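Local coordinates for protein rRNA adenine N-6-methyltransferase (Saccharopolyspora erythraea, PDB 6NVM) that dimethylates the N6 of a specific adenine in 23S rRNA using S-adenosyl-L-methionine, lowering ribosomal affinity for macrolide, lincosamide and streptogramin B antibiotics, at residues Trp189-Glu195 / Met216-Arg221; Phe125-Pro130 / Ala148-Trp152; Ser236-Cys241 / Ser252-Tyr257; Ala264-Gly270 / Arg287-Leu292. All blocks are in the same frame, centred on the assembly; numbering follows the deposited sequence.

Interaction 1 (Trp189-Glu195 / Met216-Arg221); sequences WPLFEWE and MRLRRR
The R221 guanidinium lies over the W189 indole, a cation-pi contact with CZ 4.6 Å from the five-membered ring centroid. R221 NE also donates to W189 O (2.8 Å), and R221 N to L191 O (2.9 Å). Strands 192-195 and 216-220 then run antiparallel (axes 4.5 Å apart, 162°), with E193/R219 and E195/R217 as hydrogen-bonded pairs (E193 N to R219 O 2.8 Å), F192/R220 and W194/L218 as non-hydrogen-bonded. Charge suits the partly exposed face: E195 OE1 meets R217 NH2 (2.8 Å) and E193 OE1 meets R219 NH1 (3.2 Å), while E193 OE2 faces R221 NH1 (3.4 Å), a charge-only salt bridge; T65 O and E67 also bind R217 and R219. The other face is mostly apolar: F192, W194 (both chi1 m) and L218, with R220 laying CG 4.2 Å from the F192 ring centroid and its NE reaching I159 O. At this antiparallel end of the class I methyltransferase sheet, strand 213-220 lies between 159-167 and edge strand 192-200, and helix 146-155 covers F192, W194 and L218.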
# COMPACT_ATOMS: atom_id res chain seq x y z
N TRP A 189 7.53 5.48 -4.28
CA TRP A 189 8.48 5.37 -3.18
C TRP A 189 8.91 6.72 -2.61
O TRP A 189 9.14 6.79 -1.39
CB TRP A 189 9.71 4.59 -3.66
CG TRP A 189 10.60 4.12 -2.57
CD1 TRP A 189 11.77 4.69 -2.15
CD2 TRP A 189 10.39 2.98 -1.73
NE1 TRP A 189 12.30 3.96 -1.11
CE2 TRP A 189 11.47 2.91 -0.83
CE3 TRP A 189 9.39 2.00 -1.66
CZ2 TRP A 189 11.59 1.90 0.12
CZ3 TRP A 189 9.51 1.00 -0.71
CH2 TRP A 189 10.60 0.96 0.17
N PRO A 190 9.07 7.79 -3.39
CA PRO A 190 9.41 9.08 -2.79
C PRO A 190 8.32 9.61 -1.87
O PRO A 190 8.62 10.47 -1.03
CB PRO A 190 9.62 10.00 -4.00
CG PRO A 190 9.97 9.08 -5.11
CD PRO A 190 9.15 7.85 -4.86
N LEU A 191 7.08 9.13 -1.99
CA LEU A 191 5.98 9.58 -1.14
C LEU A 191 5.54 8.56 -0.11
O LEU A 191 5.06 8.95 0.95
CB LEU A 191 4.76 9.95 -2.00
CG LEU A 191 4.93 11.03 -3.07
CD1 LEU A 191 3.60 11.30 -3.77
CD2 LEU A 191 5.50 12.29 -2.48
N PHE A 192 5.71 7.26 -0.40
CA PHE A 192 5.19 6.19 0.45
C PHE A 192 6.24 5.13 0.71
O PHE A 192 6.98 4.73 -0.19
CB PHE A 192 3.99 5.51 -0.21
CG PHE A 192 2.71 6.25 -0.04
CD1 PHE A 192 2.34 7.23 -0.94
CD2 PHE A 192 1.86 5.95 1.02
CE1 PHE A 192 1.16 7.92 -0.78
CE2 PHE A 192 0.68 6.63 1.17
CZ PHE A 192 0.33 7.62 0.27
N GLU A 193 6.29 4.66 1.95
CA GLU A 193 6.96 3.41 2.29
C GLU A 193 5.98 2.26 2.08
O GLU A 193 4.78 2.39 2.35
CB GLU A 193 7.45 3.43 3.74
CG GLU A 193 8.31 4.64 4.10
CD GLU A 193 8.60 4.75 5.60
OE1 GLU A 193 8.00 4.00 6.39
OE2 GLU A 193 9.44 5.59 5.99
N TRP A 194 6.48 1.15 1.53
CA TRP A 194 5.70 -0.07 1.33
C TRP A 194 6.37 -1.16 2.14
O TRP A 194 7.55 -1.46 1.93
CB TRP A 194 5.64 -0.47 -0.15
CG TRP A 194 5.02 0.53 -1.10
CD1 TRP A 194 5.46 1.79 -1.38
CD2 TRP A 194 3.85 0.33 -1.91
NE1 TRP A 194 4.64 2.39 -2.31
CE2 TRP A 194 3.65 1.51 -2.65
CE3 TRP A 194 2.96 -0.74 -2.08
CZ2 TRP A 194 2.59 1.66 -3.55
CZ3 TRP A 194 1.91 -0.59 -2.96
CH2 TRP A 194 1.73 0.60 -3.69
N GLU A 195 5.62 -1.77 3.06
CA GLU A 195 6.21 -2.69 4.02
C GLU A 195 5.43 -4.00 4.05
O GLU A 195 4.20 -4.00 4.11
CB GLU A 195 6.24 -2.05 5.41
CG GLU A 195 7.10 -0.78 5.47
CD GLU A 195 7.00 -0.02 6.79
OE1 GLU A 195 6.15 -0.39 7.63
OE2 GLU A 195 7.76 0.94 6.98
N MET A 216 0.13 -6.21 4.64
CA MET A 216 1.06 -5.22 4.12
C MET A 216 0.60 -3.84 4.57
O MET A 216 -0.58 -3.62 4.87
CB MET A 216 1.15 -5.28 2.58
CG MET A 216 -0.15 -4.96 1.85
SD MET A 216 0.04 -4.92 0.05
CE MET A 216 1.14 -3.53 -0.15
N ARG A 217 1.54 -2.90 4.61
CA ARG A 217 1.27 -1.56 5.10
C ARG A 217 1.93 -0.53 4.20
O ARG A 217 3.07 -0.70 3.77
CB ARG A 217 1.78 -1.40 6.54
CG ARG A 217 1.59 -0.01 7.14
CD ARG A 217 1.97 0.00 8.62
NE ARG A 217 3.33 -0.51 8.83
CZ ARG A 217 3.84 -0.83 10.01
NH1 ARG A 217 3.11 -0.71 11.11
NH2 ARG A 217 5.08 -1.29 10.09
N LEU A 218 1.17 0.52 3.89
CA LEU A 218 1.71 1.74 3.30
C LEU A 218 1.81 2.81 4.38
O LEU A 218 0.90 2.95 5.21
CB LEU A 218 0.81 2.27 2.18
CG LEU A 218 0.38 1.30 1.08
CD1 LEU A 218 -0.44 2.05 0.03
CD2 LEU A 218 1.59 0.65 0.45
N ARG A 219 2.91 3.55 4.39
CA ARG A 219 3.06 4.71 5.26
C ARG A 219 3.37 5.91 4.38
O ARG A 219 4.36 5.90 3.63
CB ARG A 219 4.17 4.52 6.30
CG ARG A 219 4.11 3.19 7.05
CD ARG A 219 5.18 3.08 8.13
NE ARG A 219 4.89 3.97 9.25
CZ ARG A 219 5.39 5.19 9.40
NH1 ARG A 219 6.25 5.69 8.52
NH2 ARG A 219 5.03 5.92 10.44
N ARG A 220 2.54 6.95 4.46
CA ARG A 220 2.83 8.19 3.77
C ARG A 220 3.93 8.93 4.52
O ARG A 220 3.78 9.23 5.71
CB ARG A 220 1.58 9.06 3.67
CG ARG A 220 1.74 10.23 2.70
CD ARG A 220 0.47 11.02 2.55
NE ARG A 220 0.20 11.82 3.74
CZ ARG A 220 0.82 12.96 4.03
NH1 ARG A 220 1.75 13.44 3.22
NH2 ARG A 220 0.51 13.62 5.14
N ARG A 221 5.05 9.20 3.84
CA ARG A 221 6.20 9.81 4.49
C ARG A 221 5.85 11.22 4.96
O ARG A 221 5.26 12.01 4.22
CB ARG A 221 7.39 9.87 3.54
CG ARG A 221 7.82 8.53 2.95
CD ARG A 221 9.00 8.70 1.99
NE ARG A 221 9.33 7.45 1.31
CZ ARG A 221 10.13 6.51 1.80
NH1 ARG A 221 10.69 6.65 2.99
NH2 ARG A 221 10.36 5.42 1.08
O HOH W 1 5.08 11.68 1.49
O HOH W 2 10.51 8.66 4.96

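Interaction 2 (Phe125-Pro130 / Ala148-Trp152); sequences FLTAEP and AIVDW
W152 is the large bump of this contact: its indole projects from helix 148-152 (chi1 t, chi2 100°) into the hollow of the curved segment 125-130. The floor of that hollow is F125, whose CZ sits over one face of the indole, 3.5 Å from W152 CE2; the ring planes meet obliquely at 44°, with F125 and the W152 six-membered ring 4.3 Å apart between centroids. P130 closes the far end, its CB 3.9 Å from W152 CH2, a rigid apolar ring against the indole tip. The segment begins as a 3-10 turn at 125-127, with A128 N bonded to F125 O (3.0 Å), and then extends (psi 140 to 154° at 128-130), so that it bends round the indole. One helical turn earlier lies a second, smaller fit. I149 CD1 (chi1 and chi2 both m) lies 3.5 Å from F125 CD2, at the ring edge, and 3.7 Å from L126 CD2; A148, small enough to admit the leucine, places CB 3.8 Å from that same L126 CD2. The L126 and I149 alpha carbons are nearest, 6.9 Å apart. F125 also packs on Y98 and F137, and L126 N binds D124, predicted to bind S-adenosyl-L-methionine, so this loop directly follows the cofactor pocket of the Rossmann-like fold. A single polar link, W152 NE1 to A128 O (2.9 Å), satisfies the indole nitrogen and orients an otherwise apolar interface.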
# COMPACT_ATOMS: atom_id res chain seq x y z
N PHE A 125 -17.05 1.27 -0.44
CA PHE A 125 -15.90 2.05 -0.01
C PHE A 125 -15.19 2.71 -1.19
O PHE A 125 -14.59 3.78 -1.03
CB PHE A 125 -14.90 1.18 0.75
CG PHE A 125 -13.66 1.92 1.16
CD1 PHE A 125 -13.69 2.77 2.25
CD2 PHE A 125 -12.50 1.82 0.43
CE1 PHE A 125 -12.56 3.49 2.62
CE2 PHE A 125 -11.36 2.53 0.80
CZ PHE A 125 -11.40 3.36 1.89
N LEU A 126 -15.23 2.09 -2.36
CA LEU A 126 -14.41 2.57 -3.47
C LEU A 126 -14.87 3.93 -3.99
O LEU A 126 -14.08 4.61 -4.66
CB LEU A 126 -14.40 1.54 -4.60
CG LEU A 126 -13.41 0.39 -4.39
CD1 LEU A 126 -13.59 -0.67 -5.48
CD2 LEU A 126 -11.97 0.91 -4.39
N THR A 127 -16.11 4.33 -3.71
CA THR A 127 -16.60 5.65 -4.09
C THR A 127 -16.65 6.61 -2.92
O THR A 127 -17.18 7.72 -3.06
CB THR A 127 -17.99 5.54 -4.73
OG1 THR A 127 -18.93 5.03 -3.76
CG2 THR A 127 -17.96 4.62 -5.94
N ALA A 128 -16.12 6.22 -1.76
CA ALA A 128 -16.08 7.10 -0.60
C ALA A 128 -14.97 8.14 -0.73
O ALA A 128 -13.93 7.89 -1.34
CB ALA A 128 -15.88 6.28 0.67
N GLU A 129 -15.23 9.33 -0.18
CA GLU A 129 -14.23 10.39 -0.11
C GLU A 129 -13.40 10.24 1.16
O GLU A 129 -13.95 9.91 2.21
CB GLU A 129 -14.91 11.76 -0.11
CG GLU A 129 -15.44 12.21 -1.45
CD GLU A 129 -14.34 12.71 -2.38
OE1 GLU A 129 -13.34 13.27 -1.88
OE2 GLU A 129 -14.48 12.54 -3.61
N PRO A 130 -12.09 10.47 1.13
CA PRO A 130 -11.33 10.45 2.37
C PRO A 130 -11.67 11.65 3.23
O PRO A 130 -12.10 12.69 2.72
CB PRO A 130 -9.86 10.50 1.89
CG PRO A 130 -9.94 11.17 0.59
CD PRO A 130 -11.22 10.72 -0.04
N ALA A 148 -7.41 -1.43 -6.74
CA ALA A 148 -8.23 -0.23 -6.66
C ALA A 148 -8.19 0.37 -5.25
O ALA A 148 -8.21 1.60 -5.09
CB ALA A 148 -9.66 -0.55 -7.08
N ILE A 149 -8.16 -0.48 -4.22
CA ILE A 149 -8.07 0.00 -2.85
C ILE A 149 -6.72 0.67 -2.61
O ILE A 149 -6.63 1.74 -1.99
CB ILE A 149 -8.33 -1.16 -1.87
CG1 ILE A 149 -9.79 -1.61 -1.95
CG2 ILE A 149 -7.95 -0.79 -0.44
CD1 ILE A 149 -10.79 -0.67 -1.29
N VAL A 150 -5.64 0.05 -3.08
CA VAL A 150 -4.32 0.68 -3.00
C VAL A 150 -4.35 2.06 -3.64
O VAL A 150 -3.86 3.04 -3.06
CB VAL A 150 -3.26 -0.24 -3.64
CG1 VAL A 150 -1.91 0.47 -3.75
CG2 VAL A 150 -3.12 -1.51 -2.83
N ASP A 151 -4.93 2.18 -4.84
CA ASP A 151 -5.02 3.48 -5.49
C ASP A 151 -5.83 4.47 -4.66
O ASP A 151 -5.49 5.65 -4.59
CB ASP A 151 -5.65 3.36 -6.88
CG ASP A 151 -4.76 2.64 -7.88
OD1 ASP A 151 -3.53 2.57 -7.67
OD2 ASP A 151 -5.30 2.16 -8.90
N TRP A 152 -6.92 4.00 -4.05
CA TRP A 152 -7.70 4.86 -3.16
C TRP A 152 -6.81 5.46 -2.08
O TRP A 152 -6.85 6.66 -1.81
CB TRP A 152 -8.85 4.06 -2.55
CG TRP A 152 -9.85 4.89 -1.80
CD1 TRP A 152 -11.07 5.31 -2.25
CD2 TRP A 152 -9.72 5.40 -0.46
NE1 TRP A 152 -11.71 6.05 -1.28
CE2 TRP A 152 -10.90 6.12 -0.17
CE3 TRP A 152 -8.73 5.33 0.52
CZ2 TRP A 152 -11.11 6.75 1.05
CZ3 TRP A 152 -8.94 5.96 1.73
CH2 TRP A 152 -10.12 6.66 1.99

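Interaction 3 (Ser236-Cys241 / Ser252-Tyr257); sequences SMVELC and SLLRKY
Apolar packing dominates the meeting of helix 236-241 with residues 252-257, which begin in helix 249-254. L253 directs CD2 at C241 SG (3.4 Å) and M237 CG (4.1 Å); the compact thiol of C241 and the CG methylene of M237 fit round its methyl. L240 (chi1 t, chi2 p) points at the partner and lays CD2 3.4 Å from S252 O and 3.7 Å from K256 CB, so the lysine adds its aliphatic part. The closest alpha carbons are C241 and S252, 5.6 Å apart; here the small serine permits close approach. Among polar links, K256 NZ makes a weak hydrogen bond to S236 OG (3.3 Å), and a water joins C241 O to S252 OG, 2.7 Å from each; S252 OG also bonds V245 O. The contact joins successive helices of the C-terminal helical domain, and M237 carries the packing on to W285, F289 and L292 of helix 282-292. With no salt bridge across it, the contact relies on side-chain fit, supplemented by weak or water-mediated polar links.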
# COMPACT_ATOMS: atom_id res chain seq x y z
N SER A 236 9.28 10.50 -14.56
CA SER A 236 9.53 10.32 -15.98
C SER A 236 10.65 9.32 -16.22
O SER A 236 10.58 8.52 -17.17
CB SER A 236 9.87 11.67 -16.62
OG SER A 236 10.16 11.52 -18.00
N MET A 237 11.69 9.34 -15.38
CA MET A 237 12.78 8.38 -15.53
C MET A 237 12.30 6.95 -15.27
O MET A 237 12.67 6.03 -16.01
CB MET A 237 13.92 8.73 -14.57
CG MET A 237 15.07 7.72 -14.54
SD MET A 237 16.03 7.77 -13.02
CE MET A 237 14.85 7.12 -11.83
N VAL A 238 11.50 6.75 -14.22
CA VAL A 238 11.01 5.42 -13.91
C VAL A 238 10.11 4.91 -15.03
O VAL A 238 10.25 3.77 -15.49
CB VAL A 238 10.28 5.42 -12.55
CG1 VAL A 238 9.63 4.07 -12.28
CG2 VAL A 238 11.25 5.78 -11.43
N GLU A 239 9.18 5.75 -15.49
CA GLU A 239 8.34 5.39 -16.62
C GLU A 239 9.19 4.96 -17.81
O GLU A 239 8.96 3.90 -18.41
CB GLU A 239 7.45 6.57 -17.01
CG GLU A 239 6.36 6.90 -16.01
CD GLU A 239 5.19 5.94 -16.09
OE1 GLU A 239 5.31 4.88 -16.74
OE2 GLU A 239 4.13 6.24 -15.49
N LEU A 240 10.18 5.78 -18.16
CA LEU A 240 11.02 5.49 -19.33
C LEU A 240 11.66 4.11 -19.23
O LEU A 240 11.70 3.37 -20.22
CB LEU A 240 12.09 6.58 -19.46
CG LEU A 240 13.19 6.34 -20.49
CD1 LEU A 240 12.60 6.19 -21.89
CD2 LEU A 240 14.20 7.48 -20.44
N CYS A 241 12.17 3.76 -18.06
CA CYS A 241 12.92 2.51 -17.92
C CYS A 241 12.01 1.29 -17.88
O CYS A 241 12.41 0.21 -18.33
CB CYS A 241 13.78 2.55 -16.66
SG CYS A 241 15.14 3.74 -16.74
N SER A 252 17.47 2.29 -22.55
CA SER A 252 16.33 3.16 -22.27
C SER A 252 16.80 4.54 -21.81
O SER A 252 16.33 5.57 -22.31
CB SER A 252 15.43 2.52 -21.23
OG SER A 252 15.09 1.20 -21.60
N LEU A 253 17.72 4.57 -20.85
CA LEU A 253 18.20 5.86 -20.34
C LEU A 253 18.88 6.68 -21.42
O LEU A 253 18.82 7.91 -21.39
CB LEU A 253 19.17 5.63 -19.17
CG LEU A 253 18.51 5.05 -17.92
CD1 LEU A 253 19.58 4.61 -16.93
CD2 LEU A 253 17.57 6.06 -17.30
N LEU A 254 19.55 6.03 -22.37
CA LEU A 254 20.23 6.75 -23.43
C LEU A 254 19.27 7.51 -24.34
O LEU A 254 19.69 8.44 -25.03
CB LEU A 254 21.08 5.79 -24.27
CG LEU A 254 22.31 5.22 -23.55
CD1 LEU A 254 22.87 4.03 -24.30
CD2 LEU A 254 23.38 6.29 -23.37
N ARG A 255 17.99 7.13 -24.36
CA ARG A 255 17.00 7.86 -25.13
C ARG A 255 16.76 9.26 -24.58
O ARG A 255 16.23 10.12 -25.30
CB ARG A 255 15.66 7.11 -25.16
CG ARG A 255 15.75 5.62 -25.42
CD ARG A 255 16.42 5.30 -26.74
NE ARG A 255 15.86 4.09 -27.35
CZ ARG A 255 16.46 3.37 -28.29
NH1 ARG A 255 17.66 3.71 -28.73
NH2 ARG A 255 15.86 2.29 -28.78
N LYS A 256 17.13 9.51 -23.32
CA LYS A 256 16.89 10.80 -22.68
C LYS A 256 18.14 11.44 -22.09
O LYS A 256 18.15 12.67 -21.94
CB LYS A 256 15.85 10.63 -21.55
CG LYS A 256 15.50 11.93 -20.82
CD LYS A 256 14.66 11.66 -19.57
CE LYS A 256 13.20 11.38 -19.89
NZ LYS A 256 12.42 12.64 -20.07
N TYR A 257 19.18 10.68 -21.76
CA TYR A 257 20.33 11.24 -21.08
C TYR A 257 21.62 10.96 -21.86
O TYR A 257 21.69 9.97 -22.59
CB TYR A 257 20.47 10.67 -19.67
CG TYR A 257 19.34 11.04 -18.73
CD1 TYR A 257 18.27 10.19 -18.52
CD2 TYR A 257 19.36 12.25 -18.05
CE1 TYR A 257 17.24 10.53 -17.66
CE2 TYR A 257 18.34 12.60 -17.19
CZ TYR A 257 17.29 11.74 -17.00
OH TYR A 257 16.27 12.08 -16.13
O HOH W 3 14.76 -0.44 -19.49

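Interaction 4 (Ala264-Gly270 / Arg287-Leu292); sequences AALDHAG and RLFERL
Two helices of the C-terminal helical domain pack here through an alanine face: helix 264-269 crosses helix 287-292 at 143°, with axes 7.8 Å apart. The methyl groups of A265 and A269, a turn apart, allow the close approach, with CA-CA distances of 5.0 Å from A265 to R291 and 4.9 Å from A269 to R287. A265 CB touches L292 CG (3.5 Å) and L288 CD1 (3.8 Å); A269 CB meets L288 CB at 3.9 Å. Polar groups line the exposed side. H268 (chi1 t) donates NE2 to E290 OE1 at 2.9 Å, with R287 CD over its ring. R287 NE bonds H268 O (3.2 Å) and its NH2 bonds A269 O (2.8 Å), the last carbonyls of the helix. R291 packs its guanidinium face on A264 CB (3.6 Å from NH2) and its CG on A265 CA (3.5 Å). G270 (phi 71°), easily accommodated as glycine, terminates helix 264-269. The whole is a roughly antiparallel helix pair, closed by a Schellman turn.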
# COMPACT_ATOMS: atom_id res chain seq x y z
N ALA A 264 27.84 7.05 -15.50
CA ALA A 264 28.15 7.51 -14.15
C ALA A 264 27.00 7.24 -13.19
O ALA A 264 27.23 6.91 -12.02
CB ALA A 264 28.48 9.01 -14.17
N ALA A 265 25.76 7.37 -13.67
CA ALA A 265 24.60 7.18 -12.80
C ALA A 265 24.40 5.72 -12.45
O ALA A 265 24.12 5.38 -11.30
CB ALA A 265 23.35 7.74 -13.48
N LEU A 266 24.51 4.83 -13.44
CA LEU A 266 24.44 3.40 -13.17
C LEU A 266 25.46 3.00 -12.12
O LEU A 266 25.14 2.31 -11.15
CB LEU A 266 24.64 2.62 -14.47
CG LEU A 266 23.50 2.73 -15.48
CD1 LEU A 266 23.94 2.17 -16.83
CD2 LEU A 266 22.26 2.01 -14.99
N ASP A 267 26.71 3.43 -12.30
CA ASP A 267 27.76 3.07 -11.34
C ASP A 267 27.45 3.64 -9.96
O ASP A 267 27.64 2.96 -8.95
CB ASP A 267 29.12 3.56 -11.84
CG ASP A 267 29.68 2.70 -12.97
OD1 ASP A 267 29.05 1.69 -13.36
OD2 ASP A 267 30.78 3.04 -13.48
N HIS A 268 26.99 4.89 -9.90
CA HIS A 268 26.63 5.50 -8.62
C HIS A 268 25.55 4.69 -7.91
O HIS A 268 25.61 4.49 -6.69
CB HIS A 268 26.17 6.94 -8.85
CG HIS A 268 25.75 7.65 -7.60
ND1 HIS A 268 26.60 7.83 -6.52
CD2 HIS A 268 24.57 8.22 -7.25
CE1 HIS A 268 25.96 8.48 -5.56
NE2 HIS A 268 24.73 8.73 -5.98
N ALA A 269 24.56 4.21 -8.66
CA ALA A 269 23.47 3.43 -8.10
C ALA A 269 23.85 1.98 -7.83
O ALA A 269 23.09 1.28 -7.16
CB ALA A 269 22.26 3.47 -9.03
N GLY A 270 24.99 1.52 -8.33
CA GLY A 270 25.33 0.12 -8.21
C GLY A 270 24.49 -0.78 -9.08
O GLY A 270 24.22 -1.93 -8.70
N ARG A 287 19.23 6.71 -6.13
CA ARG A 287 20.61 7.06 -6.44
C ARG A 287 20.81 7.28 -7.93
O ARG A 287 21.52 8.20 -8.35
CB ARG A 287 21.55 5.96 -5.94
CG ARG A 287 21.78 5.98 -4.43
CD ARG A 287 23.15 5.38 -4.07
NE ARG A 287 23.27 4.00 -4.53
CZ ARG A 287 22.82 2.95 -3.86
NH1 ARG A 287 22.20 3.10 -2.70
NH2 ARG A 287 22.98 1.73 -4.36
N LEU A 288 20.19 6.43 -8.76
CA LEU A 288 20.27 6.61 -10.20
C LEU A 288 19.77 7.99 -10.61
O LEU A 288 20.41 8.69 -11.40
CB LEU A 288 19.46 5.51 -10.90
CG LEU A 288 19.55 5.38 -12.42
CD1 LEU A 288 20.93 4.86 -12.83
CD2 LEU A 288 18.45 4.46 -12.94
N PHE A 289 18.62 8.40 -10.06
CA PHE A 289 18.05 9.70 -10.42
C PHE A 289 18.92 10.83 -9.89
O PHE A 289 19.13 11.83 -10.59
CB PHE A 289 16.63 9.83 -9.86
CG PHE A 289 16.04 11.19 -10.09
CD1 PHE A 289 15.65 11.59 -11.36
CD2 PHE A 289 15.88 12.08 -9.03
CE1 PHE A 289 15.12 12.84 -11.57
CE2 PHE A 289 15.35 13.34 -9.25
CZ PHE A 289 14.97 13.72 -10.52
N GLU A 290 19.43 10.68 -8.67
CA GLU A 290 20.30 11.69 -8.08
C GLU A 290 21.43 12.07 -9.03
O GLU A 290 21.67 13.25 -9.30
CB GLU A 290 20.85 11.16 -6.76
CG GLU A 290 21.79 12.10 -6.03
CD GLU A 290 22.30 11.49 -4.72
OE1 GLU A 290 22.63 10.28 -4.71
OE2 GLU A 290 22.34 12.23 -3.71
N ARG A 291 22.14 11.07 -9.55
CA ARG A 291 23.26 11.35 -10.43
C ARG A 291 22.79 11.83 -11.80
O ARG A 291 23.40 12.72 -12.40
CB ARG A 291 24.15 10.12 -10.58
CG ARG A 291 25.39 10.34 -11.45
CD ARG A 291 26.26 11.49 -10.93
NE ARG A 291 27.42 11.72 -11.78
CZ ARG A 291 27.41 12.43 -12.90
NH1 ARG A 291 26.28 13.00 -13.32
NH2 ARG A 291 28.52 12.58 -13.61
N LEU A 292 21.71 11.25 -12.32
CA LEU A 292 21.22 11.69 -13.62
C LEU A 292 20.72 13.12 -13.59
O LEU A 292 20.85 13.84 -14.58
CB LEU A 292 20.09 10.78 -14.11
CG LEU A 292 20.52 9.40 -14.62
CD1 LEU A 292 19.30 8.62 -15.00
CD2 LEU A 292 21.45 9.53 -15.82

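In the fold
Along the chain interaction 2 comes first, then 1, 3 and 4, each closing before the next opens. Interactions 2 and 1 belong to the Rossmann-like catalytic domain: their centres are 17 Å apart and they meet where W194 CH2 packs on V150 CG1 (3.6 Å), helix 146-155 bridging the loop after strand 118-121 and the antiparallel edge of the sheet. Interactions 3 and 4, 13 Å apart between centres, share the C-terminal helical domain and touch through M237 and L253 against L292. Strand 213-220 leads into helix 228-243, linking the two domains. Interactions 2 and 4 lie farthest apart, about 35 Å between centres, on opposite sides of the chain's centre, the first beside the predicted cofactor site.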